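Long-range contacts in 2'-5' RNA Ligase (PDB 1IUH), which belongs to the LigT-like family of the 2H clan and folds into a curved antiparallel beta sheet flanked by helices: residues F4-L9 with H39-F44; P86-A91 with L133-A138. All coordinates share one frame; numbering follows the deposited sequence.

Interaction 1 (F4-L9 with H39-F44)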
ATOM      1  N   PHE A   4       6.891   5.643  -3.072  1.00 23.70           N
ATOM      2  CA  PHE A   4       5.951   4.562  -3.412  1.00 22.07           C
ATOM      3  C   PHE A   4       4.595   5.157  -3.819  1.00 22.46           C
ATOM      4  O   PHE A   4       4.278   6.316  -3.487  1.00 20.98           O
ATOM      5  CB  PHE A   4       5.752   3.570  -2.242  1.00 21.59           C
ATOM      6  CG  PHE A   4       5.053   4.137  -1.018  1.00 20.13           C
ATOM      7  CD1 PHE A   4       3.701   3.908  -0.796  1.00 22.11           C
ATOM      8  CD2 PHE A   4       5.751   4.857  -0.048  1.00 21.92           C
ATOM      9  CE1 PHE A   4       3.053   4.381   0.378  1.00 19.93           C
ATOM     10  CE2 PHE A   4       5.101   5.332   1.132  1.00 19.44           C
ATOM     11  CZ  PHE A   4       3.747   5.080   1.324  1.00 18.98           C
ATOM     12  N   TYR A   5       3.851   4.394  -4.622  1.00 22.35           N
ATOM     13  CA  TYR A   5       2.479   4.769  -4.979  1.00 21.97           C
ATOM     14  C   TYR A   5       1.530   3.966  -4.049  1.00 20.75           C
ATOM     15  O   TYR A   5       1.735   2.788  -3.770  1.00 19.50           O
ATOM     16  CB  TYR A   5       2.115   4.480  -6.462  1.00 21.35           C
ATOM     17  CG  TYR A   5       2.857   5.334  -7.491  1.00 21.27           C
ATOM     18  CD1 TYR A   5       3.991   4.820  -8.128  1.00 20.83           C
ATOM     19  CD2 TYR A   5       2.406   6.627  -7.868  1.00 19.71           C
ATOM     20  CE1 TYR A   5       4.663   5.549  -9.124  1.00 19.76           C
ATOM     21  CE2 TYR A   5       3.090   7.386  -8.883  1.00 16.72           C
ATOM     22  CZ  TYR A   5       4.218   6.807  -9.493  1.00 18.85           C
ATOM     23  OH  TYR A   5       4.951   7.387 -10.481  1.00 18.02           O
ATOM     24  N   ALA A   6       0.476   4.613  -3.584  1.00 20.67           N
ATOM     25  CA  ALA A   6      -0.413   3.932  -2.689  1.00 21.19           C
ATOM     26  C   ALA A   6      -1.823   4.483  -2.738  1.00 20.43           C
ATOM     27  O   ALA A   6      -2.068   5.569  -3.252  1.00 20.51           O
ATOM     28  CB  ALA A   6       0.145   4.043  -1.213  1.00 21.50           C
ATOM     29  N   VAL A   7      -2.740   3.718  -2.161  1.00 19.87           N
ATOM     30  CA  VAL A   7      -4.110   4.141  -2.058  1.00 18.96           C
ATOM     31  C   VAL A   7      -4.361   4.409  -0.567  1.00 21.10           C
ATOM     32  O   VAL A   7      -4.108   3.533   0.268  1.00 23.79           O
ATOM     33  CB  VAL A   7      -5.066   3.040  -2.501  1.00 16.08           C
ATOM     34  CG1 VAL A   7      -6.515   3.345  -1.993  1.00 15.05           C
ATOM     35  CG2 VAL A   7      -5.023   2.912  -3.927  1.00 10.72           C
ATOM     36  N   PHE A   8      -4.821   5.603  -0.229  1.00 21.49           N
ATOM     37  CA  PHE A   8      -5.193   5.900   1.150  1.00 21.65           C
ATOM     38  C   PHE A   8      -6.678   5.571   1.268  1.00 23.93           C
ATOM     39  O   PHE A   8      -7.392   5.421   0.258  1.00 24.97           O
ATOM     40  CB  PHE A   8      -4.838   7.335   1.548  1.00 19.64           C
ATOM     41  CG  PHE A   8      -3.386   7.490   1.846  1.00 17.82           C
ATOM     42  CD1 PHE A   8      -2.516   8.030   0.893  1.00 16.22           C
ATOM     43  CD2 PHE A   8      -2.866   6.957   3.027  1.00 15.70           C
ATOM     44  CE1 PHE A   8      -1.149   8.032   1.095  1.00 14.01           C
ATOM     45  CE2 PHE A   8      -1.531   6.939   3.260  1.00 15.19           C
ATOM     46  CZ  PHE A   8      -0.638   7.487   2.274  1.00 17.69           C
ATOM     47  N   LEU A   9      -7.137   5.456   2.498  1.00 25.08           N
ATOM     48  CA  LEU A   9      -8.448   4.936   2.742  1.00 26.10           C
ATOM     49  C   LEU A   9      -9.437   5.861   3.392  1.00 27.83           C
ATOM     50  O   LEU A   9      -9.059   6.800   4.109  1.00 29.31           O
ATOM     51  CB  LEU A   9      -8.254   3.653   3.568  1.00 24.13           C
ATOM     52  CG  LEU A   9      -7.097   2.853   2.952  1.00 24.83           C
ATOM     53  CD1 LEU A   9      -6.447   1.947   3.994  1.00 24.26           C
ATOM     54  CD2 LEU A   9      -7.563   2.046   1.777  1.00 23.16           C
ATOM     55  N   HIS A  39      -2.674   2.011   4.669  1.00 22.51           N
ATOM     56  CA  HIS A  39      -2.715   2.205   3.210  1.00 21.88           C
ATOM     57  C   HIS A  39      -2.386   0.927   2.405  1.00 21.06           C
ATOM     58  O   HIS A  39      -1.760  -0.007   2.915  1.00 22.74           O
ATOM     59  CB  HIS A  39      -1.678   3.261   2.849  1.00 19.66           C
ATOM     60  CG  HIS A  39      -0.284   2.724   2.881  1.00 19.86           C
ATOM     61  ND1 HIS A  39       0.436   2.602   4.052  1.00 20.19           N
ATOM     62  CD2 HIS A  39       0.497   2.201   1.896  1.00 19.21           C
ATOM     63  CE1 HIS A  39       1.605   2.032   3.784  1.00 21.33           C
ATOM     64  NE2 HIS A  39       1.665   1.776   2.487  1.00 20.35           N
ATOM     65  N   LEU A  40      -2.744   0.920   1.136  1.00 19.37           N
ATOM     66  CA  LEU A  40      -2.428  -0.230   0.260  1.00 19.31           C
ATOM     67  C   LEU A  40      -1.426   0.271  -0.771  1.00 19.44           C
ATOM     68  O   LEU A  40      -1.738   1.184  -1.554  1.00 22.32           O
ATOM     69  CB  LEU A  40      -3.680  -0.725  -0.481  1.00 17.90           C
ATOM     70  CG  LEU A  40      -3.524  -1.983  -1.330  1.00 19.03           C
ATOM     71  CD1 LEU A  40      -4.851  -2.855  -1.338  1.00 16.78           C
ATOM     72  CD2 LEU A  40      -3.151  -1.523  -2.750  1.00 19.64           C
ATOM     73  N   THR A  41      -0.236  -0.301  -0.784  1.00 18.76           N
ATOM     74  CA  THR A  41       0.786   0.122  -1.752  1.00 19.59           C
ATOM     75  C   THR A  41       0.614  -0.456  -3.159  1.00 18.96           C
ATOM     76  O   THR A  41       0.419  -1.622  -3.320  1.00 18.28           O
ATOM     77  CB  THR A  41       2.182  -0.246  -1.226  1.00 20.44           C
ATOM     78  OG1 THR A  41       2.389   0.419   0.044  1.00 20.19           O
ATOM     79  CG2 THR A  41       3.260   0.156  -2.231  1.00 17.58           C
ATOM     80  N   LEU A  42       0.626   0.355  -4.200  1.00 19.79           N
ATOM     81  CA  LEU A  42       0.473  -0.260  -5.524  1.00 18.73           C
ATOM     82  C   LEU A  42       1.829  -0.590  -6.135  1.00 19.26           C
ATOM     83  O   LEU A  42       1.967  -1.536  -6.899  1.00 20.75           O
ATOM     84  CB  LEU A  42      -0.299   0.637  -6.443  1.00 16.89           C
ATOM     85  CG  LEU A  42      -1.636   1.058  -5.870  1.00 16.75           C
ATOM     86  CD1 LEU A  42      -1.970   2.463  -6.371  1.00 16.90           C
ATOM     87  CD2 LEU A  42      -2.685   0.055  -6.287  1.00 14.80           C
ATOM     88  N   LEU A  43       2.838   0.158  -5.748  1.00 19.17           N
ATOM     89  CA  LEU A  43       4.177  -0.051  -6.273  1.00 20.85           C
ATOM     90  C   LEU A  43       5.196   0.698  -5.429  1.00 21.04           C
ATOM     91  O   LEU A  43       5.094   1.903  -5.333  1.00 21.37           O
ATOM     92  CB  LEU A  43       4.260   0.464  -7.699  1.00 20.29           C
ATOM     93  CG  LEU A  43       5.662   0.362  -8.310  1.00 21.43           C
ATOM     94  CD1 LEU A  43       6.002  -1.091  -8.375  1.00 20.01           C
ATOM     95  CD2 LEU A  43       5.714   1.006  -9.769  1.00 20.16           C
ATOM     96  N   PHE A  44       6.131  -0.018  -4.791  1.00 21.49           N
ATOM     97  CA  PHE A  44       7.196   0.595  -3.979  1.00 21.56           C
ATOM     98  C   PHE A  44       8.397   0.906  -4.916  1.00 22.54           C
ATOM     99  O   PHE A  44       8.766   0.088  -5.757  1.00 24.01           O
ATOM    100  CB  PHE A  44       7.555  -0.376  -2.862  1.00 20.82           C
ATOM    101  CG  PHE A  44       8.718   0.016  -2.064  1.00 20.10           C
ATOM    102  CD1 PHE A  44       8.651   1.098  -1.205  1.00 19.21           C
ATOM    103  CD2 PHE A  44       9.908  -0.713  -2.149  1.00 20.34           C
ATOM    104  CE1 PHE A  44       9.754   1.463  -0.431  1.00 17.27           C
ATOM    105  CE2 PHE A  44      11.022  -0.362  -1.371  1.00 18.33           C
ATOM    106  CZ  PHE A  44      10.939   0.738  -0.508  1.00 18.32           C
TER
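Phe4 and His39 reach toward each other, tip to tip, where strand 2-8 runs antiparallel to strand 39-47. His39, Leu40 and Thr41 spell an H-x-T signature of the 2H superfamily. In both Phe4 (chi1 67°) and His39 (chi1 76°), CG sits between the backbone N and the carbonyl carbon. The rings meet obliquely, planes 41° apart, with Phe4 CE1 3.6 Å from His39 NE2 and Phe4 CZ over one imidazole face. Tyr171 packs edge-to-face with the Phe4 ring and also meets His39, whose ND1 bonds to Gln37 O. Phe4 CB lies at the edge of the Phe44 ring.

At Tyr5 a classic beta bulge shifts the register by one residue. Tyr5 N gives a 2.9 Å bond to Leu43 O. Tyr5 O takes Leu42 N at 2.7 Å and, weakly, Leu43 N, so two residues of 39-44 face one of 4-9. The Leu42 donor lies above the carbonyl plane, off the lone pairs. The phenol points to the opposite side of the sheet from Phe4, and its OH bonds to Tyr56 O.

Ala6 lies on the same side as His39, and its methyl meets the imidazole obliquely, CB 3.6 Å from His39 CD2. Beyond the bulge, Val7 and Leu40 form a hydrogen-bonded pair on the face of Tyr5 and Leu43: Val7 N to Leu40 O is 2.8 Å, and Leu40 N to Val7 O is 3.1 Å. Val7 CG2, beside its own backbone N, touches Leu42 CD1 at 3.9 Å. Phe8 then lays CE2 against His39 CB. Leu9 points its side chain toward the partner, and its CD1 rests 3.8 Å from His39 CA.

Interaction 2 (P86-A91 with L133-A138)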
ATOM      1  N   PRO A  86       5.839 -14.597  12.296  1.00 46.05           N
ATOM      2  CA  PRO A  86       5.298 -13.666  11.302  1.00 43.99           C
ATOM      3  C   PRO A  86       6.133 -12.374  11.330  1.00 42.62           C
ATOM      4  O   PRO A  86       6.818 -12.095  12.302  1.00 41.71           O
ATOM      5  CB  PRO A  86       3.872 -13.460  11.780  1.00 43.88           C
ATOM      6  CG  PRO A  86       4.064 -13.343  13.253  1.00 44.87           C
ATOM      7  CD  PRO A  86       5.155 -14.401  13.591  1.00 45.46           C
ATOM      8  N   ARG A  87       6.123 -11.638  10.224  1.00 42.42           N
ATOM      9  CA  ARG A  87       6.833 -10.371  10.092  1.00 41.12           C
ATOM     10  C   ARG A  87       5.732  -9.310  10.109  1.00 39.11           C
ATOM     11  O   ARG A  87       5.850  -8.278  10.771  1.00 40.78           O
ATOM     12  CB  ARG A  87       7.546 -10.331   8.737  1.00 43.74           C
ATOM     13  CG  ARG A  87       8.475  -9.108   8.419  1.00 46.45           C
ATOM     14  CD  ARG A  87       8.814  -9.009   6.816  1.00 49.39           C
ATOM     15  NE  ARG A  87       8.405  -7.719   6.179  1.00 48.79           N
ATOM     16  CZ  ARG A  87       8.421  -7.430   4.871  1.00 48.18           C
ATOM     17  NH1 ARG A  87       8.815  -8.331   3.989  1.00 49.64           N
ATOM     18  NH2 ARG A  87       8.071  -6.223   4.447  1.00 46.34           N
ATOM     19  N   VAL A  88       4.622  -9.612   9.447  1.00 35.15           N
ATOM     20  CA  VAL A  88       3.564  -8.644   9.295  1.00 33.22           C
ATOM     21  C   VAL A  88       2.143  -9.130   9.418  1.00 31.07           C
ATOM     22  O   VAL A  88       1.819 -10.248   9.071  1.00 32.04           O
ATOM     23  CB  VAL A  88       3.705  -7.956   7.887  1.00 34.04           C
ATOM     24  CG1 VAL A  88       2.645  -6.886   7.681  1.00 37.30           C
ATOM     25  CG2 VAL A  88       5.024  -7.300   7.785  1.00 33.51           C
ATOM     26  N   TRP A  89       1.269  -8.265   9.885  1.00 29.21           N
ATOM     27  CA  TRP A  89      -0.119  -8.652   9.960  1.00 28.93           C
ATOM     28  C   TRP A  89      -0.834  -7.668   9.031  1.00 29.51           C
ATOM     29  O   TRP A  89      -0.731  -6.451   9.246  1.00 31.44           O
ATOM     30  CB  TRP A  89      -0.667  -8.520  11.372  1.00 26.76           C
ATOM     31  CG  TRP A  89      -2.088  -9.027  11.457  1.00 26.26           C
ATOM     32  CD1 TRP A  89      -2.593 -10.149  10.850  1.00 27.00           C
ATOM     33  CD2 TRP A  89      -3.136  -8.509  12.265  1.00 24.14           C
ATOM     34  NE1 TRP A  89      -3.880 -10.360  11.242  1.00 24.78           N
ATOM     35  CE2 TRP A  89      -4.244  -9.370  12.112  1.00 24.75           C
ATOM     36  CE3 TRP A  89      -3.254  -7.395  13.115  1.00 25.02           C
ATOM     37  CZ2 TRP A  89      -5.482  -9.159  12.790  1.00 24.04           C
ATOM     38  CZ3 TRP A  89      -4.496  -7.185  13.794  1.00 24.46           C
ATOM     39  CH2 TRP A  89      -5.580  -8.074  13.620  1.00 22.32           C
ATOM     40  N   PHE A  90      -1.575  -8.186   8.037  1.00 27.08           N
ATOM     41  CA  PHE A  90      -2.263  -7.349   7.066  1.00 25.26           C
ATOM     42  C   PHE A  90      -3.653  -7.774   6.709  1.00 24.27           C
ATOM     43  O   PHE A  90      -4.067  -8.898   6.906  1.00 22.94           O
ATOM     44  CB  PHE A  90      -1.458  -7.280   5.746  1.00 24.64           C
ATOM     45  CG  PHE A  90      -1.248  -8.650   5.083  1.00 23.92           C
ATOM     46  CD1 PHE A  90      -2.275  -9.275   4.388  1.00 22.33           C
ATOM     47  CD2 PHE A  90      -0.062  -9.362   5.279  1.00 23.28           C
ATOM     48  CE1 PHE A  90      -2.133 -10.559   3.918  1.00 21.74           C
ATOM     49  CE2 PHE A  90       0.081 -10.675   4.803  1.00 20.23           C
ATOM     50  CZ  PHE A  90      -0.929 -11.263   4.136  1.00 20.85           C
ATOM     51  N   ALA A  91      -4.374  -6.844   6.119  1.00 25.31           N
ATOM     52  CA  ALA A  91      -5.696  -7.171   5.669  1.00 26.23           C
ATOM     53  C   ALA A  91      -5.612  -7.409   4.139  1.00 25.93           C
ATOM     54  O   ALA A  91      -4.853  -6.719   3.456  1.00 25.72           O
ATOM     55  CB  ALA A  91      -6.633  -6.017   5.986  1.00 24.84           C
ATOM     56  N   LEU A 133      -1.483  -3.978   8.977  1.00 22.00           N
ATOM     57  CA  LEU A 133      -2.133  -3.705  10.272  1.00 21.96           C
ATOM     58  C   LEU A 133      -1.171  -3.549  11.420  1.00 20.95           C
ATOM     59  O   LEU A 133      -1.402  -2.760  12.357  1.00 21.02           O
ATOM     60  CB  LEU A 133      -3.053  -4.864  10.625  1.00 22.45           C
ATOM     61  CG  LEU A 133      -4.168  -5.066   9.627  1.00 22.43           C
ATOM     62  CD1 LEU A 133      -4.747  -6.398   9.848  1.00 25.39           C
ATOM     63  CD2 LEU A 133      -5.179  -3.959   9.783  1.00 21.16           C
ATOM     64  N   ALA A 134      -0.105  -4.332  11.364  1.00 20.06           N
ATOM     65  CA  ALA A 134       0.902  -4.270  12.388  1.00 21.93           C
ATOM     66  C   ALA A 134       2.124  -5.036  11.970  1.00 22.46           C
ATOM     67  O   ALA A 134       2.060  -5.899  11.115  1.00 22.28           O
ATOM     68  CB  ALA A 134       0.331  -4.835  13.721  1.00 21.25           C
ATOM     69  N   ARG A 135       3.246  -4.717  12.594  1.00 25.70           N
ATOM     70  CA  ARG A 135       4.516  -5.396  12.289  1.00 28.83           C
ATOM     71  C   ARG A 135       5.122  -5.983  13.593  1.00 29.11           C
ATOM     72  O   ARG A 135       5.058  -5.378  14.684  1.00 27.82           O
ATOM     73  CB  ARG A 135       5.500  -4.426  11.589  1.00 30.99           C
ATOM     74  CG  ARG A 135       5.013  -3.896  10.238  1.00 35.52           C
ATOM     75  CD  ARG A 135       5.989  -2.903   9.445  1.00 39.19           C
ATOM     76  NE  ARG A 135       5.657  -2.884   7.987  1.00 41.49           N
ATOM     77  CZ  ARG A 135       6.105  -3.778   7.069  1.00 43.18           C
ATOM     78  NH1 ARG A 135       6.943  -4.784   7.418  1.00 38.91           N
ATOM     79  NH2 ARG A 135       5.668  -3.704   5.793  1.00 43.34           N
ATOM     80  N   ARG A 136       5.688  -7.177  13.449  1.00 29.17           N
ATOM     81  CA  ARG A 136       6.268  -7.901  14.558  1.00 31.02           C
ATOM     82  C   ARG A 136       7.674  -7.457  14.947  1.00 31.33           C
ATOM     83  O   ARG A 136       8.669  -7.847  14.336  1.00 32.68           O
ATOM     84  CB  ARG A 136       6.153  -9.409  14.222  1.00 32.64           C
ATOM     85  CG  ARG A 136       7.328 -10.296  14.458  1.00 33.64           C
ATOM     86  CD  ARG A 136       7.779 -10.270  15.863  1.00 37.27           C
ATOM     87  NE  ARG A 136       8.217 -11.579  16.348  1.00 35.92           N
ATOM     88  CZ  ARG A 136       9.454 -11.860  16.720  1.00 36.98           C
ATOM     89  NH1 ARG A 136      10.412 -10.920  16.661  1.00 34.29           N
ATOM     90  NH2 ARG A 136       9.720 -13.092  17.177  1.00 39.39           N
ATOM     91  N   LYS A 137       7.735  -6.597  15.953  1.00 31.51           N
ATOM     92  CA  LYS A 137       8.970  -6.071  16.482  1.00 31.17           C
ATOM     93  C   LYS A 137       9.511  -6.998  17.577  1.00 32.56           C
ATOM     94  O   LYS A 137      10.677  -6.931  17.942  1.00 32.67           O
ATOM     95  CB  LYS A 137       8.742  -4.699  17.056  1.00 33.15           C
ATOM     96  CG  LYS A 137       8.968  -3.500  16.077  1.00 38.57           C
ATOM     97  CD  LYS A 137       9.007  -2.129  16.904  1.00 42.06           C
ATOM     98  CE  LYS A 137       9.663  -0.927  16.178  1.00 43.98           C
ATOM     99  NZ  LYS A 137       8.796   0.344  16.178  1.00 45.51           N
ATOM    100  N   ALA A 138       8.694  -7.904  18.099  1.00 31.83           N
ATOM    101  CA  ALA A 138       9.198  -8.774  19.138  1.00 29.83           C
ATOM    102  C   ALA A 138       8.328 -10.005  19.247  1.00 29.51           C
ATOM    103  O   ALA A 138       7.362 -10.136  18.545  1.00 30.98           O
ATOM    104  CB  ALA A 138       9.278  -8.009  20.451  1.00 27.13           C
TER
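Trp89 O is gripped by two backbone donors, Leu133 N at 2.6 Å and Ala134 N at 3.1 Å. Both lie in the carbonyl plane. Two residues of 133-138 thus face one of 86-91, which is a classic beta bulge between the antiparallel strands 88-94 and 130-136. Trp89 N returns a 2.8 Å bond to Ala134 O and completes the hydrogen-bonded pair. Further along, Arg136 N reaches Arg87 O at 2.9 Å in an almost straight bond, though the donor stands above the carbonyl plane.

The Leu133 side chain points toward 86-91, and its CD1 sits 3.6 Å from the centroid of the Trp89 six-membered ring and 14° off its normal, a CH-pi contact over the face. Trp89 CG, anti to the backbone N (chi1 -176°), carries the indole across to this methyl. Ala134 CB meets the indole at its edge. Tyr79 of strand 70-80 stacks on the same indole. Leu133 CD1 also reaches Phe90 C and lies near Ala91 CB.

The other side of the sheet carries Val88 and Arg135, a non-hydrogen-bonded pair. Their side chains lie side by side. Val88 CG2 lies over one face of the Arg135 guanidinium, 3.2 Å from NH1. Arg87 joins them by bending at chi3. Its guanidinium comes edge to edge with that of Arg135, planes 26° apart, with Arg87 NH2 3.5 Å from Arg135 NH1.

The Trp89 and Leu133 contact is thus apolar, while the ends of Arg87 and Arg135 bring two positive charges together beside Val88. The arginine ends are two donors of like charge, so they do not bond to each other. Their repulsion is probably eased by solvent, since both residues are exposed.

From the N terminus, strand 2-8 leads into helix 11-21 and strand 30-32, and interaction 1 closes this loop when strand 39-47 returns. Interaction 2 closes a later loop that holds helix 96-113. The two loops are in series and neither encloses the other. Each loop nevertheless packs on the other contact: helix 11-21 touches Ala91 and Leu133, and helix 96-113 touches Tyr5 and Leu43. The contacts belong to one branched sheet, linked through strands 150-164 and 70-80. Their centres are 17 Å apart and their nearest atoms about 6 Å. Ile131 bridges the gap, touching Leu9 and Leu40 and sharing a backbone bond with Ala91.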